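Local coordinates for Non-ribosomal peptide synthetase (Streptomyces halstedii, PDB 3WV4), which belongs to the non-ribosomal peptide synthetases and has the fold of the AMP-binding enzymes of the ANL superfamily, at residues A[199-204]-A[209-214]; A[97-102]-A[136-141]; A[236-241]-A[271-276]; A[297-302]-A[329-334]. All coordinates share one frame; numbering follows the deposited sequence.

Contact 1 of 4, residues A[199-204]-A[209-214]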
# COMPACT_ATOMS: atom_id res chain seq x y z
N ILE A 199 2.37 8.22 5.39
CA ILE A 199 1.10 7.56 5.57
C ILE A 199 0.52 8.01 6.88
O ILE A 199 1.02 7.62 7.94
CB ILE A 199 1.25 6.06 5.66
CG1 ILE A 199 1.79 5.47 4.37
CG2 ILE A 199 -0.08 5.41 6.02
CD1 ILE A 199 0.77 5.49 3.24
N TYR A 200 -0.56 8.79 6.83
CA TYR A 200 -1.17 9.28 8.06
C TYR A 200 -1.98 8.16 8.69
O TYR A 200 -2.88 7.65 8.07
CB TYR A 200 -1.99 10.56 7.79
CG TYR A 200 -1.09 11.75 7.85
CD1 TYR A 200 -0.82 12.37 9.06
CD2 TYR A 200 -0.43 12.23 6.72
CE1 TYR A 200 0.04 13.46 9.14
CE2 TYR A 200 0.44 13.30 6.80
CZ TYR A 200 0.66 13.93 8.01
OH TYR A 200 1.54 14.98 8.11
N THR A 201 -1.63 7.77 9.90
CA THR A 201 -2.40 6.74 10.68
C THR A 201 -3.37 7.34 11.76
O THR A 201 -4.27 6.69 12.25
CB THR A 201 -1.41 5.84 11.44
OG1 THR A 201 -0.57 6.66 12.27
CG2 THR A 201 -0.54 5.10 10.44
N SER A 202 -3.22 8.61 12.07
CA SER A 202 -4.07 9.24 13.10
C SER A 202 -5.51 9.54 12.65
O SER A 202 -5.76 10.04 11.58
CB SER A 202 -3.42 10.52 13.53
OG SER A 202 -3.01 11.25 12.41
N GLY A 203 -6.46 9.24 13.51
CA GLY A 203 -7.86 9.55 13.25
C GLY A 203 -8.20 11.00 13.60
O GLY A 203 -7.34 11.80 14.06
N SER A 204 -9.46 11.31 13.33
CA SER A 204 -10.08 12.61 13.61
C SER A 204 -9.74 13.21 14.97
O SER A 204 -9.45 14.42 15.06
CB SER A 204 -11.56 12.37 13.58
OG SER A 204 -12.09 13.41 12.91
N LYS A 209 -0.26 12.30 12.74
CA LYS A 209 0.82 11.32 12.92
C LYS A 209 0.92 10.47 11.68
O LYS A 209 -0.01 9.78 11.36
CB LYS A 209 0.51 10.46 14.14
CG LYS A 209 1.69 9.60 14.51
CD LYS A 209 1.50 8.79 15.80
CE LYS A 209 0.65 7.56 15.57
NZ LYS A 209 0.66 6.72 16.81
N ALA A 210 2.04 10.56 10.98
CA ALA A 210 2.26 9.86 9.76
C ALA A 210 3.52 9.05 9.88
O ALA A 210 4.52 9.53 10.42
CB ALA A 210 2.42 10.84 8.61
N VAL A 211 3.49 7.84 9.36
CA VAL A 211 4.73 7.10 9.18
C VAL A 211 5.48 7.59 7.95
O VAL A 211 4.89 7.77 6.90
CB VAL A 211 4.44 5.62 9.04
CG1 VAL A 211 5.73 4.82 8.91
CG2 VAL A 211 3.63 5.17 10.26
N ALA A 212 6.77 7.84 8.12
CA ALA A 212 7.63 8.33 7.07
C ALA A 212 8.30 7.19 6.43
O ALA A 212 9.10 6.49 7.07
CB ALA A 212 8.68 9.29 7.62
N CYS A 213 8.05 7.03 5.13
CA CYS A 213 8.47 5.84 4.45
C CYS A 213 9.45 6.15 3.38
O CYS A 213 9.08 6.75 2.34
CB CYS A 213 7.26 5.13 3.84
SG CYS A 213 5.98 4.65 5.01
N PRO A 214 10.70 5.72 3.56
CA PRO A 214 11.67 5.91 2.52
C PRO A 214 11.52 4.93 1.39
O PRO A 214 10.99 3.86 1.57
CB PRO A 214 13.02 5.67 3.23
CG PRO A 214 12.71 5.81 4.69
CD PRO A 214 11.33 5.21 4.78

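Contact 2 of 4, residues A[97-102]-A[136-141]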
# COMPACT_ATOMS: atom_id res chain seq x y z
N ARG A 97 6.76 17.87 -0.11
CA ARG A 97 5.58 17.04 -0.08
C ARG A 97 4.50 17.56 -1.02
O ARG A 97 4.39 18.78 -1.25
CB ARG A 97 4.98 16.95 1.34
CG ARG A 97 5.68 16.04 2.36
CD ARG A 97 7.02 16.58 2.82
NE ARG A 97 6.89 17.93 3.38
CZ ARG A 97 7.87 18.82 3.43
NH1 ARG A 97 9.07 18.51 2.99
NH2 ARG A 97 7.66 20.02 3.97
N ILE A 98 3.69 16.62 -1.52
CA ILE A 98 2.42 16.95 -2.14
C ILE A 98 1.34 16.11 -1.48
O ILE A 98 1.53 14.92 -1.25
CB ILE A 98 2.41 16.76 -3.65
CG1 ILE A 98 2.56 15.29 -4.06
CG2 ILE A 98 3.53 17.58 -4.27
CD1 ILE A 98 2.47 15.10 -5.57
N VAL A 99 0.24 16.75 -1.15
CA VAL A 99 -0.91 16.08 -0.63
C VAL A 99 -1.92 15.83 -1.72
O VAL A 99 -2.24 16.73 -2.52
CB VAL A 99 -1.62 16.95 0.43
CG1 VAL A 99 -2.99 16.37 0.72
CG2 VAL A 99 -0.81 16.95 1.71
N VAL A 100 -2.46 14.62 -1.72
CA VAL A 100 -3.20 14.10 -2.83
C VAL A 100 -4.42 13.44 -2.25
O VAL A 100 -4.29 12.52 -1.41
CB VAL A 100 -2.35 13.06 -3.59
CG1 VAL A 100 -3.13 12.50 -4.74
CG2 VAL A 100 -1.06 13.69 -4.09
N GLN A 101 -5.60 13.90 -2.67
CA GLN A 101 -6.87 13.35 -2.22
C GLN A 101 -7.69 12.94 -3.40
O GLN A 101 -8.46 13.73 -3.96
CB GLN A 101 -7.67 14.37 -1.41
CG GLN A 101 -8.89 13.77 -0.74
CD GLN A 101 -9.69 14.78 0.06
OE1 GLN A 101 -9.99 15.85 -0.44
NE2 GLN A 101 -10.07 14.43 1.28
N LEU A 102 -7.52 11.70 -3.78
CA LEU A 102 -8.05 11.20 -5.02
C LEU A 102 -8.57 9.81 -4.84
O LEU A 102 -8.09 9.09 -3.97
CB LEU A 102 -6.94 11.14 -6.08
CG LEU A 102 -6.35 12.43 -6.60
CD1 LEU A 102 -5.35 12.07 -7.67
CD2 LEU A 102 -7.44 13.28 -7.20
N SER A 136 -5.44 20.07 9.91
CA SER A 136 -4.40 19.56 10.82
C SER A 136 -3.38 18.69 10.06
O SER A 136 -2.17 18.87 10.19
CB SER A 136 -5.06 18.73 11.93
OG SER A 136 -4.09 18.05 12.70
N VAL A 137 -3.89 17.77 9.25
CA VAL A 137 -3.06 16.80 8.54
C VAL A 137 -2.23 17.53 7.48
O VAL A 137 -1.01 17.37 7.40
CB VAL A 137 -3.92 15.67 7.95
CG1 VAL A 137 -3.13 14.79 6.99
CG2 VAL A 137 -4.48 14.80 9.07
N ILE A 138 -2.89 18.42 6.73
CA ILE A 138 -2.20 19.16 5.69
C ILE A 138 -1.09 20.02 6.25
O ILE A 138 0.03 20.00 5.74
CB ILE A 138 -3.19 20.00 4.87
CG1 ILE A 138 -4.08 19.03 4.10
CG2 ILE A 138 -2.47 20.99 3.96
CD1 ILE A 138 -5.07 19.68 3.17
N ALA A 139 -1.38 20.76 7.33
CA ALA A 139 -0.35 21.55 8.02
C ALA A 139 0.73 20.64 8.61
O ALA A 139 1.90 20.98 8.58
CB ALA A 139 -0.96 22.42 9.14
N ASP A 140 0.37 19.50 9.16
CA ASP A 140 1.45 18.61 9.64
C ASP A 140 2.35 18.16 8.43
O ASP A 140 3.58 18.16 8.53
CB ASP A 140 0.90 17.40 10.36
CG ASP A 140 2.00 16.57 11.02
OD1 ASP A 140 2.51 17.06 12.03
OD2 ASP A 140 2.36 15.46 10.51
N ALA A 141 1.73 17.87 7.28
CA ALA A 141 2.48 17.41 6.09
C ALA A 141 3.29 18.51 5.52
O ALA A 141 4.36 18.28 4.88
CB ALA A 141 1.53 16.90 5.04

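Contact 3 of 4, residues A[236-241]-A[271-276]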
# COMPACT_ATOMS: atom_id res chain seq x y z
N ILE A 236 -4.24 -11.05 -12.12
CA ILE A 236 -5.05 -9.90 -12.29
C ILE A 236 -5.54 -9.63 -10.87
O ILE A 236 -6.23 -10.46 -10.31
CB ILE A 236 -6.19 -10.21 -13.24
CG1 ILE A 236 -5.61 -10.43 -14.66
CG2 ILE A 236 -7.21 -9.08 -13.21
CD1 ILE A 236 -6.60 -10.73 -15.80
N VAL A 237 -5.20 -8.46 -10.32
CA VAL A 237 -5.44 -8.11 -8.93
C VAL A 237 -6.65 -7.21 -8.83
O VAL A 237 -6.65 -6.07 -9.35
CB VAL A 237 -4.21 -7.42 -8.31
CG1 VAL A 237 -4.36 -7.20 -6.81
CG2 VAL A 237 -2.95 -8.26 -8.61
N PHE A 238 -7.69 -7.69 -8.16
CA PHE A 238 -8.90 -6.93 -7.98
C PHE A 238 -8.85 -6.19 -6.65
O PHE A 238 -8.98 -6.79 -5.58
CB PHE A 238 -10.12 -7.84 -8.05
CG PHE A 238 -11.44 -7.09 -8.19
CD1 PHE A 238 -12.08 -6.56 -7.09
CD2 PHE A 238 -12.01 -6.89 -9.46
CE1 PHE A 238 -13.28 -5.85 -7.23
CE2 PHE A 238 -13.21 -6.21 -9.60
CZ PHE A 238 -13.84 -5.67 -8.49
N CYS A 239 -8.69 -4.88 -6.72
CA CYS A 239 -8.44 -4.08 -5.58
C CYS A 239 -9.55 -3.07 -5.37
O CYS A 239 -9.71 -2.08 -6.12
CB CYS A 239 -7.11 -3.35 -5.72
SG CYS A 239 -6.65 -2.54 -4.20
N ARG A 240 -10.30 -3.35 -4.32
CA ARG A 240 -11.43 -2.55 -3.91
C ARG A 240 -10.96 -1.59 -2.80
O ARG A 240 -11.62 -0.60 -2.46
CB ARG A 240 -12.50 -3.55 -3.46
CG ARG A 240 -13.85 -3.00 -3.10
CD ARG A 240 -14.88 -2.94 -4.25
NE ARG A 240 -16.16 -3.37 -3.68
CZ ARG A 240 -16.82 -2.68 -2.74
NH1 ARG A 240 -16.38 -1.48 -2.33
NH2 ARG A 240 -17.94 -3.16 -2.23
N MET A 241 -9.76 -1.84 -2.31
CA MET A 241 -9.15 -1.00 -1.30
C MET A 241 -8.58 0.24 -1.91
O MET A 241 -8.08 0.21 -3.04
CB MET A 241 -7.98 -1.70 -0.59
CG MET A 241 -8.37 -2.41 0.70
SD MET A 241 -9.24 -3.95 0.46
CE MET A 241 -8.30 -4.52 -0.95
N ILE A 271 -22.24 -4.53 -4.95
CA ILE A 271 -23.35 -5.46 -5.17
C ILE A 271 -23.18 -6.39 -6.38
O ILE A 271 -23.46 -7.58 -6.26
CB ILE A 271 -24.74 -4.72 -5.21
CG1 ILE A 271 -25.75 -5.37 -6.22
CG2 ILE A 271 -24.57 -3.21 -5.49
CD1 ILE A 271 -26.43 -6.63 -5.72
N ALA A 272 -22.71 -5.88 -7.52
CA ALA A 272 -22.36 -6.72 -8.69
C ALA A 272 -20.93 -7.26 -8.59
O ALA A 272 -20.31 -7.71 -9.56
CB ALA A 272 -22.53 -5.95 -9.98
N LEU A 273 -20.41 -7.21 -7.38
CA LEU A 273 -19.11 -7.70 -7.07
C LEU A 273 -18.72 -9.02 -7.75
O LEU A 273 -17.65 -9.10 -8.34
CB LEU A 273 -18.98 -7.83 -5.57
CG LEU A 273 -17.56 -8.08 -5.10
CD1 LEU A 273 -16.63 -6.97 -5.59
CD2 LEU A 273 -17.56 -8.19 -3.59
N VAL A 274 -19.59 -10.04 -7.66
CA VAL A 274 -19.22 -11.38 -8.16
C VAL A 274 -19.01 -11.41 -9.68
O VAL A 274 -18.08 -12.05 -10.20
CB VAL A 274 -20.25 -12.45 -7.80
CG1 VAL A 274 -19.83 -13.81 -8.35
CG2 VAL A 274 -20.43 -12.53 -6.28
N LYS A 275 -19.89 -10.72 -10.37
CA LYS A 275 -19.79 -10.54 -11.80
C LYS A 275 -18.51 -9.81 -12.18
O LYS A 275 -17.71 -10.30 -12.99
CB LYS A 275 -21.01 -9.75 -12.27
CG LYS A 275 -21.22 -9.72 -13.77
CD LYS A 275 -22.29 -8.69 -14.12
CE LYS A 275 -22.76 -8.88 -15.53
NZ LYS A 275 -23.80 -7.86 -15.89
N SER A 276 -18.29 -8.65 -11.58
CA SER A 276 -17.04 -7.91 -11.81
C SER A 276 -15.81 -8.83 -11.67
O SER A 276 -14.90 -8.78 -12.48
CB SER A 276 -16.94 -6.74 -10.84
OG SER A 276 -18.23 -6.28 -10.49

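Contact 4 of 4, residues A[297-302]-A[329-334]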
# COMPACT_ATOMS: atom_id res chain seq x y z
N THR A 297 -21.96 -13.90 1.07
CA THR A 297 -23.39 -13.56 0.96
C THR A 297 -23.83 -13.40 -0.53
O THR A 297 -24.82 -14.03 -0.96
CB THR A 297 -23.64 -12.28 1.79
OG1 THR A 297 -23.35 -12.57 3.16
CG2 THR A 297 -25.06 -11.76 1.67
N LEU A 298 -23.04 -12.65 -1.32
CA LEU A 298 -23.35 -12.43 -2.75
C LEU A 298 -23.23 -13.68 -3.64
O LEU A 298 -23.91 -13.81 -4.67
CB LEU A 298 -22.49 -11.33 -3.38
CG LEU A 298 -22.74 -9.84 -3.17
CD1 LEU A 298 -23.40 -9.52 -1.85
CD2 LEU A 298 -21.44 -9.06 -3.32
N ILE A 299 -22.35 -14.59 -3.25
CA ILE A 299 -22.02 -15.73 -4.12
C ILE A 299 -23.16 -16.75 -4.19
O ILE A 299 -23.35 -17.37 -5.23
CB ILE A 299 -20.68 -16.39 -3.73
CG1 ILE A 299 -20.10 -17.16 -4.92
CG2 ILE A 299 -20.83 -17.27 -2.50
CD1 ILE A 299 -19.63 -16.29 -6.06
N ARG A 300 -23.92 -16.86 -3.09
CA ARG A 300 -25.16 -17.64 -3.04
C ARG A 300 -26.14 -17.20 -4.12
O ARG A 300 -26.87 -18.00 -4.67
CB ARG A 300 -25.81 -17.48 -1.66
CG ARG A 300 -25.21 -18.37 -0.57
CD ARG A 300 -25.68 -18.02 0.86
NE ARG A 300 -26.98 -17.35 0.89
CZ ARG A 300 -28.17 -17.95 0.76
NH1 ARG A 300 -28.29 -19.27 0.59
NH2 ARG A 300 -29.28 -17.21 0.80
N ARG A 301 -26.16 -15.90 -4.41
CA ARG A 301 -27.02 -15.38 -5.48
C ARG A 301 -26.45 -15.61 -6.89
O ARG A 301 -27.12 -15.28 -7.86
CB ARG A 301 -27.32 -13.88 -5.27
CG ARG A 301 -28.14 -13.54 -4.02
CD ARG A 301 -29.61 -13.18 -4.32
NE ARG A 301 -30.35 -14.20 -5.10
CZ ARG A 301 -30.78 -15.38 -4.62
NH1 ARG A 301 -30.56 -15.74 -3.35
NH2 ARG A 301 -31.42 -16.22 -5.43
N ASP A 302 -25.24 -16.18 -7.02
CA ASP A 302 -24.62 -16.32 -8.33
C ASP A 302 -23.82 -17.63 -8.51
O ASP A 302 -22.62 -17.69 -8.20
CB ASP A 302 -23.74 -15.08 -8.59
CG ASP A 302 -23.22 -15.01 -10.03
OD1 ASP A 302 -23.20 -16.06 -10.71
OD2 ASP A 302 -22.80 -13.92 -10.46
N SER A 329 -15.59 -22.79 0.20
CA SER A 329 -16.68 -23.48 -0.41
C SER A 329 -17.09 -22.84 -1.76
O SER A 329 -17.31 -23.53 -2.73
CB SER A 329 -17.84 -23.52 0.58
OG SER A 329 -18.94 -24.24 0.08
N ALA A 330 -17.11 -21.51 -1.80
CA ALA A 330 -17.46 -20.76 -2.99
C ALA A 330 -16.34 -20.72 -4.02
O ALA A 330 -16.62 -20.78 -5.20
CB ALA A 330 -17.87 -19.34 -2.63
N PHE A 331 -15.09 -20.69 -3.56
CA PHE A 331 -13.90 -20.66 -4.42
C PHE A 331 -12.87 -21.72 -3.96
O PHE A 331 -11.88 -21.37 -3.32
CB PHE A 331 -13.27 -19.32 -4.30
CG PHE A 331 -14.23 -18.19 -4.54
CD1 PHE A 331 -14.77 -17.50 -3.49
CD2 PHE A 331 -14.60 -17.84 -5.86
CE1 PHE A 331 -15.65 -16.49 -3.72
CE2 PHE A 331 -15.47 -16.79 -6.10
CZ PHE A 331 -16.01 -16.11 -5.01
N PRO A 332 -13.10 -22.99 -4.30
CA PRO A 332 -12.25 -24.05 -3.73
C PRO A 332 -10.84 -24.03 -4.29
O PRO A 332 -9.98 -24.63 -3.73
CB PRO A 332 -12.96 -25.33 -4.16
CG PRO A 332 -13.72 -24.90 -5.35
CD PRO A 332 -14.21 -23.55 -5.05
N GLY A 333 -10.62 -23.28 -5.36
CA GLY A 333 -9.28 -23.07 -5.90
C GLY A 333 -8.49 -21.96 -5.26
O GLY A 333 -7.39 -21.66 -5.70
N ALA A 334 -9.04 -21.32 -4.23
CA ALA A 334 -8.47 -20.12 -3.75
C ALA A 334 -7.94 -20.36 -2.36
O ALA A 334 -8.59 -21.01 -1.57
CB ALA A 334 -9.49 -18.96 -3.78

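Contact 1 of 4, residues A[199-204]-A[209-214]
The backbone oxygen of Lys209 receives three N-H or O-H groups from the turning end of 199-204. The soundest is Thr201 N, 3.0 Å from Lys209 O and nearly along the C=O axis; Thr201 OG1 and Ser202 N add weak bonds. Thr201 OG1 can join in because chi1 (56°) sets it between its own N and carbonyl carbon, leaving CG2 to meet Val211 CG2 at 4.2 Å. In return, Ser202 OG takes a weak, bent bond from Lys209 N (3.0 Å). Further along, Ile199 and Val211 form an antiparallel hydrogen-bonded pair: Ile199 N to Val211 O is 3.0 Å and Val211 N to Ile199 O is 2.9 Å. On the other face of the hairpin Ala210 CB makes a CH-pi contact, 3.4 Å from the Tyr200 ring centroid and almost on the ring normal. The Tyr-Thr-Ser-Gly-Ser run and the lysine after the turn match the P-loop-like signature of ANL enzymes. Helix 131-141 lies against Tyr200, whose OH bonds to Asp140; Thr343 packs on Ile199, Thr201 and Val211, and the backbone of Ala210 pairs with Trp402.

Contact 2 of 4, residues A[97-102]-A[136-141]
Arg97 reaches the last turn of helix 131-141 with one nearly straight bond, Arg97 NE to Ala141 O at 3.0 Å (163° at the hydrogen). The oxygen lies at the guanidinium edge, close to its plane, and points its C=O almost directly at the donor. CB and CG already lie beside this oxygen, CG within 3.6 Å of Ala141 O, and bends at chi2 and chi3 curl CD and NE back round it. Deeper in, the fit is looser and wholly apolar. Val99 straddles the helix surface with both methyls, CG2 lying 4.1 Å from Ala141 CB and CG1 a looser 4.4 Å from Ile138 CG1. The strand runs roughly antiparallel to the helix (156°), their axes 9.4 Å apart, as the helix crosses strand 97-101 in the beta-alpha-beta connection between strands 121-124 and 145-148. Arg97, partly exposed, has further partners at its tip: NH1 bonds to Gly95 O, and NH2 has a long, weak ion pair with Asp142. A cation placed on a carbonyl at the C-terminal end of a helix probably offsets the negative end of the helix dipole, while Val99 contributes hydrophobic packing alone.

Contact 3 of 4, residues A[236-241]-A[271-276]
Phe238 and Leu273 meet through Phe238 CE1 and Leu273 CD1, 3.9 Å apart, the methyl coming in obliquely to the ring. Across the ring, Phe238 CE2 lies 4.0 Å from Ser276 CB, one helical turn on, also an oblique approach. Leu273 CD1 serves two partners, since Arg240 arches over and brings its NE to 4.1 Å of that methyl, which sits at the guanidinium edge. Phe238 gets there with CG trans to its backbone N (chi1 -167°), standing out from the strand toward the helix. In the next shell, Ser276 is held by the N-cap residue of helix 273-280: Ala272 O takes both Ser276 OG, at 2.7 Å and from well above the carbonyl plane, and Ser276 N. This turns the serine hydroxyl back on its own helix and leaves CB to face the ring. Val263, Ala265 and Ala282 also pack on Phe238, while Leu298 and Met294 of helix 289-300 touch Leu273 and Arg240. Strand 236-239 pairs with strand 261-264 and also makes backbone bonds to Met284, so helix 273-280, linking strands 261-264 and 284-287, crosses over it in the beta-alpha-beta manner of a layered alpha/beta domain.

Contact 4 of 4, residues A[297-302]-A[329-334]
Ile299, near the end of helix 289-300, and Ala330, in the last turn of helix 321-330, bring their backbones close, CA to CA 6.9 Å. Both side chains start out toward the other segment: Ile299 CG2 lies 3.6 Å from Ala330 CB, and Ile299 CG1 follows at 3.9 Å from the same methyl. The longer branch of the isoleucine goes on past the alanine. With CG1 trans to the backbone N (chi1 -157°) and chi2 at 68°, CD1 swings over to Phe331 and stops 3.8 Å from Phe331 CZ, meeting the ring obliquely. Small alanine thus admits the branched residue, and the phenylalanine ring meets the end of its longer branch. The two helices belong to successive beta-alpha-beta units: strand 284-287, helix 289-300, strand 311-314, helix 321-330 and strand 335-340 follow one another, and the three strands are parallel neighbours in the large mixed sheet. Phe331 is the first residue to leave the helical conformation, and there it opens a type I turn closed by Ala334 N to Phe331 O at 3.0 Å. Its ring turns inward onto Phe312 of the middle strand, the planes at about 60°, with Ala306 and Leu309 alongside. On the other segment, Asp302 N bonds to Ile299 O at 2.9 Å as the chain turns away, and the Asp302 carboxylate forms a salt bridge with Arg278 of helix 273-280.

How the contacts relate
From the N terminus the four contacts follow in series, each loop closed before the next opens, so none nest or cross. Contact 2 closes a loop of 33 residues, joining a parallel sheet to its crossover helix. Contact 1 closes a hairpin with just four residues between its segments, and it abuts contact 2 where Tyr200 meets helix 131-141. Contact 3, on the far side of the chain's centre from contact 1 and about 27 Å from it between centres, closes 29 residues around strand 261-264. Contact 4 closes 26 around strand 311-314. Contacts 3 and 4 touch, Val274 and Leu273 packing on Ile299 and Leu298, so three consecutive helices form a continuous layer.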